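Tryptophanyl-tRNA synthetase (Pyrococcus horikoshii, PDB 3JXE) catalyses the ATP-dependent attachment of L-tryptophan to tRNA(Trp), releasing AMP and diphosphate, as a class I aminoacyl-tRNA synthetase. Local coordinates at residues B[118-123]-B[189-194]; B[152-157]-B[363-368]; B[163-168]-B[198-203]. All blocks are in the same frame, centred on the assembly; numbering follows the deposited sequence.

Contact 1: residues B[118-123]-B[189-194]; sequences FLFKEN and IGMIFF
L119 and M191 bring the two backbones nearest, CA to CA 6.2 Å, where the last turn of helix 114-120 meets the first turns of helix 189-199. No hydrogen bond crosses; the join is apolar. L119 sends CD1 to the carbonyl of G190, 3.4 Å from its O, while CD2 lies beside G190 CA. The main element is a Met-aromatic contact. F120 CG stands anti to the carbonyl carbon (chi1 -80°), and the ring beyond it meets M191. The M191 thioether lies over one ring face, SD 3.7 Å from the F120 centroid, 23° off the normal and displaced toward the rim; CG, closer to the normal at 10°, adds a CH-pi contact. The F120 ring also turns its edge to F194, CE1 standing 4.2 Å from F194 CB. W10 stacks on F120, and F183, from a loop, touches it. An alanine in place of F120 would probably leave the M191 thioether without its aromatic face and W10 without its stacking mate. The F194 side chain lies about 5 Å from the bound tryptophanyl-AMP and packs on D115 and E116 of helix 114-120, at whose end K170 of the second subunit bonds the carbonyls of F118 and K121.

Contact 2: residues B[152-157]-B[363-368]; sequences IFQNSE and KFKYTG
I152 and F364 supply the backbone link of this contact: I152 N donates to F364 O at 3.0 Å with a nearly straight N-H...O angle of 174°. It ties strand 150-154 to the last turns of helix 332-367; the axis of the 363-367 end passes 7.1 Å from that of 152-154, at 72°. A CA-H...O contact joins K365 CA to I152 O. The apolar part is small: I152 CD1 rests 3.8 Å from F364 CB and meets the F364 ring obliquely. The charged part gathers at E157. The K365 chain, bent at chi2 and chi3 (-64° at the latter), passes its CG by I152 O and delivers NZ to E157 OE1 in a 2.9 Å salt bridge on the syn side of the carboxylate. The two side chains cross at about a right angle. NZ also has a weak bond to Q154 OE1, 3.5 Å away, but the stronger partner of that amide is D114, bonded through NE2. The other carboxylate oxygen, E157 OE2, accepts from Y366 OH at the edge of the tyrosine ring, although the position of OE2 is less sure. K365 CB lies over the centre of one face of the Y366 ring, and W375 meets the same ring. I379 of the second subunit packs on E157 and Y366. The chemistry is thus mixed: a main-chain bond from within the strand ties the end of helix 332-367 to the outermost strand of the Rossmann-type sheet, and the E157 carboxylate would probably offset the charge of K365 and may also be held by Y366.

Contact 3: residues B[163-168]-B[198-203]; sequences EMAIPI and QIAPTF. With TYM (tryptophanyl-5'AMP), chain E.
A165 and A200 bring the backbones to 4.9 Å between CA atoms, a close approach that two alanines allow, and their methyls meet as well. M164 reaches across from the preceding position. Its CB lies 3.9 Å from A200 CB; the chain then runs extended through CG to SD, chi2 170°, and chi3 of 65° turns CE back over the second segment, where it stands 3.5 Å from A200 O and near P201 CA. Further along the same segment, I168 meets I199 and F203. With CG1 anti to the backbone N (chi1 -159°), its CD1 lies 3.6 Å from I199 CG2, the two side chains crossing at about a right angle, and also touches the edge of the F203 ring at CZ. The same ring has M164 O near its plane at another edge and T202 OG1 over its centre. T202 OG1 and T202 N both bond to I199 O, at 2.6 and 3.0 Å; one carbonyl thus accepts twice at the 3-10 turn 200-202, which a bond from F203 N to A200 O also ties. Q198 points away from helix 160-171, into the active site: its amide lies over the pyrrole part of the indole of the bound tryptophanyl-AMP, OE1 accepts from the ligand amino group NH3 at 3.1 Å, and Q217 bonds its NE2. Helix 160-171 thereby backs the segment that carries this ligand-binding glutamine. Helix 218-227 touches Q198, I199 and F203, L231 touches I168 and F203, Y77 of strand 75-80 lies against P201 and T202, and E163 reaches K130 of the second subunit.

Contacts 1 and 3 both use helix 189-199, its start in contact 1 and its end, with the turn after it, in contact 3; their centres lie about 17 Å apart. Contact 2 lies about 22 Å from contact 1 and about 17 Å from contact 3, centre to centre, at strand 150-154, which is followed in sequence by helix 160-171 of contact 3. The segments of contact 1 alternate with those of the other two, whereas both segments of contact 3 fall between those of contact 2. F194 touches N155, F193 touches A165 and F153 touches P201, so the three are in mutual packing contact. Each also reaches the second subunit; in contacts 1 and 3 this probably places the ligand site and the dimer interface within one packed region.

Contact 1: residues B[118-123]-B[189-194]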
loop_
_atom_site.group_PDB
_atom_site.type_symbol
_atom_site.label_atom_id
_atom_site.label_comp_id
_atom_site.label_asym_id
_atom_site.label_seq_id
_atom_site.Cartn_x
_atom_site.Cartn_y
_atom_site.Cartn_z
ATOM N N PHE B 118 -5.390 12.300 -1.730
ATOM C CA PHE B 118 -4.385 12.664 -2.718
ATOM C C PHE B 118 -4.637 11.925 -4.028
ATOM O O PHE B 118 -4.610 12.533 -5.096
ATOM C CB PHE B 118 -2.969 12.388 -2.207
ATOM C CG PHE B 118 -1.903 12.502 -3.270
ATOM C CD1 PHE B 118 -1.073 11.428 -3.553
ATOM C CD2 PHE B 118 -1.735 13.680 -3.992
ATOM C CE1 PHE B 118 -0.082 11.524 -4.531
ATOM C CE2 PHE B 118 -0.746 13.785 -4.969
ATOM C CZ PHE B 118 0.081 12.703 -5.238
ATOM N N LEU B 119 -4.897 10.623 -3.935
ATOM C CA LEU B 119 -5.108 9.780 -5.112
ATOM C C LEU B 119 -6.385 10.127 -5.883
ATOM O O LEU B 119 -6.375 10.181 -7.115
ATOM C CB LEU B 119 -5.121 8.296 -4.722
ATOM C CG LEU B 119 -3.853 7.653 -4.152
ATOM C CD1 LEU B 119 -4.209 6.386 -3.400
ATOM C CD2 LEU B 119 -2.821 7.367 -5.234
ATOM N N PHE B 120 -7.472 10.372 -5.154
ATOM C CA PHE B 120 -8.792 10.557 -5.761
ATOM C C PHE B 120 -9.095 11.980 -6.242
ATOM O O PHE B 120 -9.978 12.172 -7.078
ATOM C CB PHE B 120 -9.891 10.059 -4.817
ATOM C CG PHE B 120 -10.075 8.566 -4.839
ATOM C CD1 PHE B 120 -9.226 7.733 -4.113
ATOM C CD2 PHE B 120 -11.093 7.991 -5.588
ATOM C CE1 PHE B 120 -9.392 6.351 -4.134
ATOM C CE2 PHE B 120 -11.264 6.609 -5.617
ATOM C CZ PHE B 120 -10.412 5.790 -4.887
ATOM N N LYS B 121 -8.373 12.968 -5.717
ATOM C CA LYS B 121 -8.518 14.354 -6.169
ATOM C C LYS B 121 -7.316 14.779 -7.003
ATOM O O LYS B 121 -6.180 14.751 -6.525
ATOM C CB LYS B 121 -8.701 15.310 -4.985
ATOM C CG LYS B 121 -9.991 15.125 -4.185
ATOM C CD LYS B 121 -11.220 15.626 -4.947
ATOM C CE LYS B 121 -12.287 16.185 -4.000
ATOM N NZ LYS B 121 -12.803 15.186 -3.005
ATOM N N GLU B 122 -7.572 15.169 -8.250
ATOM C CA GLU B 122 -6.510 15.576 -9.172
ATOM C C GLU B 122 -5.815 16.874 -8.773
ATOM O O GLU B 122 -4.599 17.001 -8.921
ATOM C CB GLU B 122 -7.035 15.684 -10.607
ATOM C CG GLU B 122 -6.601 14.537 -11.521
ATOM C CD GLU B 122 -5.072 14.413 -11.650
ATOM O OE1 GLU B 122 -4.570 13.261 -11.794
ATOM O OE2 GLU B 122 -4.371 15.456 -11.602
ATOM N N ASN B 123 -6.599 17.825 -8.271
ATOM C CA ASN B 123 -6.096 19.144 -7.877
ATOM C C ASN B 123 -5.266 19.148 -6.589
ATOM O O ASN B 123 -4.405 20.012 -6.408
ATOM C CB ASN B 123 -7.261 20.135 -7.761
ATOM C CG ASN B 123 -8.386 19.613 -6.878
ATOM O OD1 ASN B 123 -8.280 19.610 -5.649
ATOM N ND2 ASN B 123 -9.474 19.169 -7.504
ATOM N N ILE B 189 -3.993 3.215 -10.303
ATOM C CA ILE B 189 -3.761 1.952 -9.586
ATOM C C ILE B 189 -3.901 2.082 -8.063
ATOM O O ILE B 189 -4.360 1.153 -7.398
ATOM C CB ILE B 189 -2.415 1.270 -9.974
ATOM C CG1 ILE B 189 -1.216 2.177 -9.673
ATOM C CG2 ILE B 189 -2.435 0.857 -11.443
ATOM C CD1 ILE B 189 0.129 1.481 -9.776
ATOM N N GLY B 190 -3.527 3.247 -7.531
ATOM C CA GLY B 190 -3.676 3.550 -6.108
ATOM C C GLY B 190 -5.126 3.668 -5.675
ATOM O O GLY B 190 -5.457 3.393 -4.519
ATOM N N MET B 191 -5.986 4.081 -6.604
ATOM C CA MET B 191 -7.426 4.156 -6.358
ATOM C C MET B 191 -8.005 2.756 -6.200
ATOM O O MET B 191 -8.807 2.500 -5.302
ATOM C CB MET B 191 -8.142 4.873 -7.506
ATOM C CG MET B 191 -7.888 6.366 -7.598
ATOM S SD MET B 191 -9.254 7.203 -8.425
ATOM C CE MET B 191 -8.654 7.400 -10.085
ATOM N N ILE B 192 -7.580 1.858 -7.085
ATOM C CA ILE B 192 -8.074 0.484 -7.122
ATOM C C ILE B 192 -7.646 -0.311 -5.889
ATOM O O ILE B 192 -8.391 -1.163 -5.402
ATOM C CB ILE B 192 -7.647 -0.212 -8.442
ATOM C CG1 ILE B 192 -8.487 0.339 -9.600
ATOM C CG2 ILE B 192 -7.783 -1.736 -8.350
ATOM C CD1 ILE B 192 -7.945 0.032 -10.968
ATOM N N PHE B 193 -6.455 -0.011 -5.381
ATOM C CA PHE B 193 -5.931 -0.686 -4.200
ATOM C C PHE B 193 -6.587 -0.206 -2.915
ATOM O O PHE B 193 -6.754 -0.983 -1.973
ATOM C CB PHE B 193 -4.421 -0.489 -4.104
ATOM C CG PHE B 193 -3.793 -1.167 -2.916
ATOM C CD1 PHE B 193 -3.360 -0.423 -1.826
ATOM C CD2 PHE B 193 -3.638 -2.549 -2.886
ATOM C CE1 PHE B 193 -2.780 -1.042 -0.725
ATOM C CE2 PHE B 193 -3.059 -3.177 -1.791
ATOM C CZ PHE B 193 -2.632 -2.423 -0.707
ATOM N N PHE B 194 -6.969 1.069 -2.886
ATOM C CA PHE B 194 -7.397 1.725 -1.651
ATOM C C PHE B 194 -8.469 1.015 -0.803
ATOM O O PHE B 194 -8.377 1.046 0.422
ATOM C CB PHE B 194 -7.793 3.189 -1.882
ATOM C CG PHE B 194 -8.325 3.857 -0.648
ATOM C CD1 PHE B 194 -9.693 4.046 -0.481
ATOM C CD2 PHE B 194 -7.464 4.242 0.375
ATOM C CE1 PHE B 194 -10.192 4.633 0.672
ATOM C CE2 PHE B 194 -7.955 4.829 1.533
ATOM C CZ PHE B 194 -9.324 5.026 1.681
#

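Contact 2: residues B[152-157]-B[363-368]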
loop_
_atom_site.group_PDB
_atom_site.type_symbol
_atom_site.label_atom_id
_atom_site.label_comp_id
_atom_site.label_asym_id
_atom_site.label_seq_id
_atom_site.Cartn_x
_atom_site.Cartn_y
_atom_site.Cartn_z
ATOM N N ILE B 152 -5.572 7.591 16.780
ATOM C CA ILE B 152 -5.779 8.357 15.557
ATOM C C ILE B 152 -4.503 8.292 14.727
ATOM O O ILE B 152 -3.438 8.725 15.172
ATOM C CB ILE B 152 -6.163 9.830 15.850
ATOM C CG1 ILE B 152 -7.431 9.892 16.713
ATOM C CG2 ILE B 152 -6.360 10.598 14.546
ATOM C CD1 ILE B 152 -7.744 11.268 17.283
ATOM N N PHE B 153 -4.620 7.736 13.526
ATOM C CA PHE B 153 -3.467 7.545 12.654
ATOM C C PHE B 153 -3.700 8.068 11.241
ATOM O O PHE B 153 -4.841 8.264 10.810
ATOM C CB PHE B 153 -3.053 6.070 12.618
ATOM C CG PHE B 153 -4.064 5.167 11.970
ATOM C CD1 PHE B 153 -3.916 4.779 10.643
ATOM C CD2 PHE B 153 -5.159 4.694 12.689
ATOM C CE1 PHE B 153 -4.845 3.945 10.039
ATOM C CE2 PHE B 153 -6.095 3.858 12.092
ATOM C CZ PHE B 153 -5.936 3.480 10.766
ATOM N N GLN B 154 -2.597 8.273 10.532
ATOM C CA GLN B 154 -2.604 8.765 9.168
ATOM C C GLN B 154 -1.989 7.677 8.295
ATOM O O GLN B 154 -0.887 7.203 8.578
ATOM C CB GLN B 154 -1.748 10.021 9.108
ATOM C CG GLN B 154 -2.395 11.217 8.461
ATOM C CD GLN B 154 -1.583 12.476 8.686
ATOM O OE1 GLN B 154 -1.471 12.963 9.812
ATOM N NE2 GLN B 154 -1.010 13.012 7.614
ATOM N N ASN B 155 -2.695 7.278 7.239
ATOM C CA ASN B 155 -2.252 6.168 6.385
ATOM C C ASN B 155 -0.833 6.310 5.833
ATOM O O ASN B 155 -0.137 5.312 5.645
ATOM C CB ASN B 155 -3.233 5.937 5.235
ATOM C CG ASN B 155 -4.547 5.328 5.691
ATOM O OD1 ASN B 155 -4.613 4.640 6.711
ATOM N ND2 ASN B 155 -5.604 5.574 4.923
ATOM N N SER B 156 -0.416 7.548 5.580
ATOM C CA SER B 156 0.922 7.836 5.062
ATOM C C SER B 156 2.000 7.742 6.144
ATOM O O SER B 156 3.189 7.628 5.844
ATOM C CB SER B 156 0.950 9.224 4.417
ATOM O OG SER B 156 0.759 10.245 5.381
ATOM N N GLU B 157 1.572 7.789 7.401
ATOM C CA GLU B 157 2.484 7.843 8.536
ATOM C C GLU B 157 2.530 6.503 9.264
ATOM O O GLU B 157 3.599 5.914 9.424
ATOM C CB GLU B 157 2.037 8.954 9.480
ATOM C CG GLU B 157 3.015 9.310 10.572
ATOM C CD GLU B 157 2.380 10.210 11.600
ATOM O OE1 GLU B 157 1.246 9.907 12.035
ATOM O OE2 GLU B 157 3.006 11.225 11.967
ATOM N N LYS B 363 -0.603 12.756 22.105
ATOM C CA LYS B 363 -1.166 11.684 22.922
ATOM C C LYS B 363 -2.039 10.736 22.092
ATOM O O LYS B 363 -1.851 9.518 22.136
ATOM C CB LYS B 363 -1.960 12.276 24.094
ATOM C CG LYS B 363 -2.266 11.300 25.220
ATOM C CD LYS B 363 -2.715 12.037 26.479
ATOM C CE LYS B 363 -2.990 11.080 27.635
ATOM N NZ LYS B 363 -1.774 10.342 28.090
ATOM N N PHE B 364 -2.975 11.299 21.327
ATOM C CA PHE B 364 -3.896 10.509 20.501
ATOM C C PHE B 364 -3.232 9.822 19.305
ATOM O O PHE B 364 -3.773 8.857 18.763
ATOM C CB PHE B 364 -5.064 11.371 20.020
ATOM C CG PHE B 364 -6.116 11.609 21.065
ATOM C CD1 PHE B 364 -7.095 10.652 21.315
ATOM C CD2 PHE B 364 -6.137 12.795 21.791
ATOM C CE1 PHE B 364 -8.075 10.869 22.282
ATOM C CE2 PHE B 364 -7.111 13.024 22.758
ATOM C CZ PHE B 364 -8.084 12.058 23.004
ATOM N N LYS B 365 -2.064 10.317 18.900
ATOM C CA LYS B 365 -1.361 9.764 17.747
ATOM C C LYS B 365 -0.190 8.851 18.104
ATOM O O LYS B 365 0.130 7.939 17.342
ATOM C CB LYS B 365 -0.872 10.876 16.814
ATOM C CG LYS B 365 -1.983 11.657 16.124
ATOM C CD LYS B 365 -1.733 11.794 14.625
ATOM C CE LYS B 365 -0.484 12.604 14.310
ATOM N NZ LYS B 365 -0.045 12.368 12.904
ATOM N N TYR B 366 0.449 9.098 19.250
ATOM C CA TYR B 366 1.686 8.391 19.607
ATOM C C TYR B 366 1.771 7.929 21.064
ATOM O O TYR B 366 1.952 6.739 21.333
ATOM C CB TYR B 366 2.913 9.261 19.303
ATOM C CG TYR B 366 2.864 10.013 17.995
ATOM C CD1 TYR B 366 2.672 11.397 17.974
ATOM C CD2 TYR B 366 3.017 9.348 16.778
ATOM C CE1 TYR B 366 2.633 12.097 16.772
ATOM C CE2 TYR B 366 2.973 10.036 15.575
ATOM C CZ TYR B 366 2.787 11.407 15.577
ATOM O OH TYR B 366 2.752 12.083 14.382
ATOM N N THR B 367 1.648 8.877 21.990
ATOM C CA THR B 367 1.998 8.666 23.399
ATOM C C THR B 367 0.959 7.871 24.194
ATOM O O THR B 367 1.315 7.140 25.121
ATOM C CB THR B 367 2.279 10.017 24.102
ATOM O OG1 THR B 367 3.167 10.798 23.292
ATOM C CG2 THR B 367 2.912 9.809 25.480
ATOM N N GLY B 368 -0.312 8.010 23.821
ATOM C CA GLY B 368 -1.422 7.362 24.525
ATOM C C GLY B 368 -1.285 5.860 24.684
ATOM O O GLY B 368 -0.520 5.217 23.966
#

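Contact 3: residues B[163-168]-B[198-203]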
loop_
_atom_site.group_PDB
_atom_site.type_symbol
_atom_site.label_atom_id
_atom_site.label_comp_id
_atom_site.label_asym_id
_atom_site.label_seq_id
_atom_site.Cartn_x
_atom_site.Cartn_y
_atom_site.Cartn_z
ATOM N N GLU B 163 0.586 -3.447 5.406
ATOM C CA GLU B 163 0.765 -4.843 5.796
ATOM C C GLU B 163 -0.552 -5.443 6.300
ATOM O O GLU B 163 -0.787 -6.641 6.158
ATOM C CB GLU B 163 1.868 -4.957 6.852
ATOM C CG GLU B 163 2.393 -6.372 7.100
ATOM C CD GLU B 163 1.607 -7.128 8.162
ATOM O OE1 GLU B 163 1.104 -6.484 9.114
ATOM O OE2 GLU B 163 1.495 -8.371 8.049
ATOM N N MET B 164 -1.408 -4.602 6.872
ATOM C CA MET B 164 -2.728 -5.026 7.340
ATOM C C MET B 164 -3.737 -5.188 6.203
ATOM O O MET B 164 -4.793 -5.793 6.394
ATOM C CB MET B 164 -3.281 -4.032 8.363
ATOM C CG MET B 164 -2.560 -4.020 9.700
ATOM S SD MET B 164 -3.070 -2.636 10.739
ATOM C CE MET B 164 -4.792 -3.027 11.051
ATOM N N ALA B 165 -3.412 -4.643 5.032
ATOM C CA ALA B 165 -4.316 -4.660 3.879
ATOM C C ALA B 165 -4.025 -5.798 2.900
ATOM O O ALA B 165 -4.921 -6.249 2.185
ATOM C CB ALA B 165 -4.272 -3.327 3.153
ATOM N N ILE B 166 -2.774 -6.252 2.877
ATOM C CA ILE B 166 -2.319 -7.276 1.930
ATOM C C ILE B 166 -3.216 -8.533 1.877
ATOM O O ILE B 166 -3.615 -8.942 0.785
ATOM C CB ILE B 166 -0.809 -7.636 2.137
ATOM C CG1 ILE B 166 0.092 -6.418 1.884
ATOM C CG2 ILE B 166 -0.382 -8.804 1.249
ATOM C CD1 ILE B 166 0.034 -5.849 0.466
ATOM N N PRO B 167 -3.535 -9.146 3.041
ATOM C CA PRO B 167 -4.436 -10.304 3.028
ATOM C C PRO B 167 -5.709 -10.128 2.185
ATOM O O PRO B 167 -5.995 -10.978 1.340
ATOM C CB PRO B 167 -4.781 -10.487 4.507
ATOM C CG PRO B 167 -3.560 -10.029 5.205
ATOM C CD PRO B 167 -3.071 -8.848 4.411
ATOM N N ILE B 168 -6.451 -9.043 2.399
ATOM C CA ILE B 168 -7.688 -8.806 1.642
ATOM C C ILE B 168 -7.431 -8.237 0.235
ATOM O O ILE B 168 -8.291 -8.318 -0.643
ATOM C CB ILE B 168 -8.721 -7.943 2.435
ATOM C CG1 ILE B 168 -10.134 -8.153 1.867
ATOM C CG2 ILE B 168 -8.317 -6.463 2.457
ATOM C CD1 ILE B 168 -11.263 -7.755 2.792
ATOM N N GLN B 198 -8.936 0.864 3.509
ATOM C CA GLN B 198 -10.061 1.287 4.355
ATOM C C GLN B 198 -10.707 0.121 5.109
ATOM O O GLN B 198 -11.296 0.310 6.176
ATOM C CB GLN B 198 -11.111 2.070 3.551
ATOM C CG GLN B 198 -12.271 2.600 4.404
ATOM C CD GLN B 198 -12.938 3.837 3.833
ATOM O OE1 GLN B 198 -12.372 4.540 2.999
ATOM N NE2 GLN B 198 -14.147 4.120 4.301
ATOM N N ILE B 199 -10.591 -1.078 4.548
ATOM C CA ILE B 199 -11.095 -2.289 5.191
ATOM C C ILE B 199 -10.144 -2.746 6.307
ATOM O O ILE B 199 -10.589 -3.225 7.354
ATOM C CB ILE B 199 -11.333 -3.415 4.150
ATOM C CG1 ILE B 199 -12.646 -3.167 3.400
ATOM C CG2 ILE B 199 -11.352 -4.785 4.812
ATOM C CD1 ILE B 199 -12.748 -3.873 2.058
ATOM N N ALA B 200 -8.845 -2.554 6.085
ATOM C CA ALA B 200 -7.790 -3.020 6.995
ATOM C C ALA B 200 -8.003 -2.761 8.502
ATOM O O ALA B 200 -7.778 -3.667 9.305
ATOM C CB ALA B 200 -6.417 -2.502 6.543
ATOM N N PRO B 201 -8.425 -1.537 8.893
ATOM C CA PRO B 201 -8.602 -1.274 10.324
ATOM C C PRO B 201 -9.634 -2.144 11.051
ATOM O O PRO B 201 -9.699 -2.107 12.280
ATOM C CB PRO B 201 -9.031 0.197 10.356
ATOM C CG PRO B 201 -8.520 0.766 9.088
ATOM C CD PRO B 201 -8.716 -0.328 8.100
ATOM N N THR B 202 -10.425 -2.920 10.309
ATOM C CA THR B 202 -11.352 -3.875 10.929
ATOM C C THR B 202 -10.611 -5.092 11.490
ATOM O O THR B 202 -11.182 -5.882 12.244
ATOM C CB THR B 202 -12.457 -4.351 9.956
ATOM O OG1 THR B 202 -11.861 -4.949 8.799
ATOM C CG2 THR B 202 -13.344 -3.193 9.529
ATOM N N PHE B 203 -9.341 -5.230 11.119
ATOM C CA PHE B 203 -8.506 -6.329 11.592
ATOM C C PHE B 203 -7.499 -5.861 12.646
ATOM O O PHE B 203 -6.446 -6.482 12.824
ATOM C CB PHE B 203 -7.772 -7.002 10.423
ATOM C CG PHE B 203 -8.632 -7.241 9.208
ATOM C CD1 PHE B 203 -9.828 -7.953 9.303
ATOM C CD2 PHE B 203 -8.232 -6.770 7.961
ATOM C CE1 PHE B 203 -10.619 -8.176 8.179
ATOM C CE2 PHE B 203 -9.013 -6.990 6.830
ATOM C CZ PHE B 203 -10.210 -7.694 6.939
HETATM P P TYM E . -15.454 11.553 4.492
HETATM O O1P TYM E . -14.211 12.231 4.922
HETATM O O2P TYM E . -16.061 11.896 3.188
HETATM O "O5'" TYM E . -16.584 11.774 5.618
HETATM C "C5'" TYM E . -16.289 11.474 6.988
HETATM C "C4'" TYM E . -17.536 10.974 7.728
HETATM O "O4'" TYM E . -18.634 11.904 7.510
HETATM C "C1'" TYM E . -19.767 11.169 6.964
HETATM N N9 TYM E . -20.485 12.161 6.102
HETATM C C4 TYM E . -21.673 12.703 6.366
HETATM N N3 TYM E . -22.560 12.550 7.368
HETATM C C2 TYM E . -23.703 13.227 7.380
HETATM N N1 TYM E . -24.011 14.075 6.410
HETATM C C6 TYM E . -23.171 14.279 5.380
HETATM N N6 TYM E . -23.496 15.135 4.415
HETATM C C5 TYM E . -21.965 13.583 5.337
HETATM N N7 TYM E . -20.944 13.552 4.486
HETATM C C8 TYM E . -20.041 12.689 4.957
HETATM C "C2'" TYM E . -19.145 9.968 6.257
HETATM O "O2'" TYM E . -20.066 8.881 6.232
HETATM C "C3'" TYM E . -17.990 9.617 7.188
HETATM O "O3'" TYM E . -18.472 8.833 8.292
HETATM N NH3 TYM E . -13.076 7.524 2.864
HETATM C CA TYM E . -13.718 8.088 4.058
HETATM C CB TYM E . -12.728 8.085 5.224
HETATM C CG TYM E . -12.850 6.798 6.095
HETATM C CD2 TYM E . -13.937 6.371 6.851
HETATM C CE2 TYM E . -13.587 5.161 7.466
HETATM C CE3 TYM E . -15.201 6.916 7.067
HETATM C CD1 TYM E . -11.891 5.861 6.270
HETATM N NE1 TYM E . -12.343 4.836 7.123
HETATM C CZ2 TYM E . -14.498 4.511 8.289
HETATM C CZ3 TYM E . -16.114 6.256 7.892
HETATM C CH2 TYM E . -15.762 5.054 8.503
HETATM C C TYM E . -14.163 9.529 3.785
HETATM O O TYM E . -13.587 10.211 2.934
HETATM O OPP TYM E . -15.220 9.948 4.556
#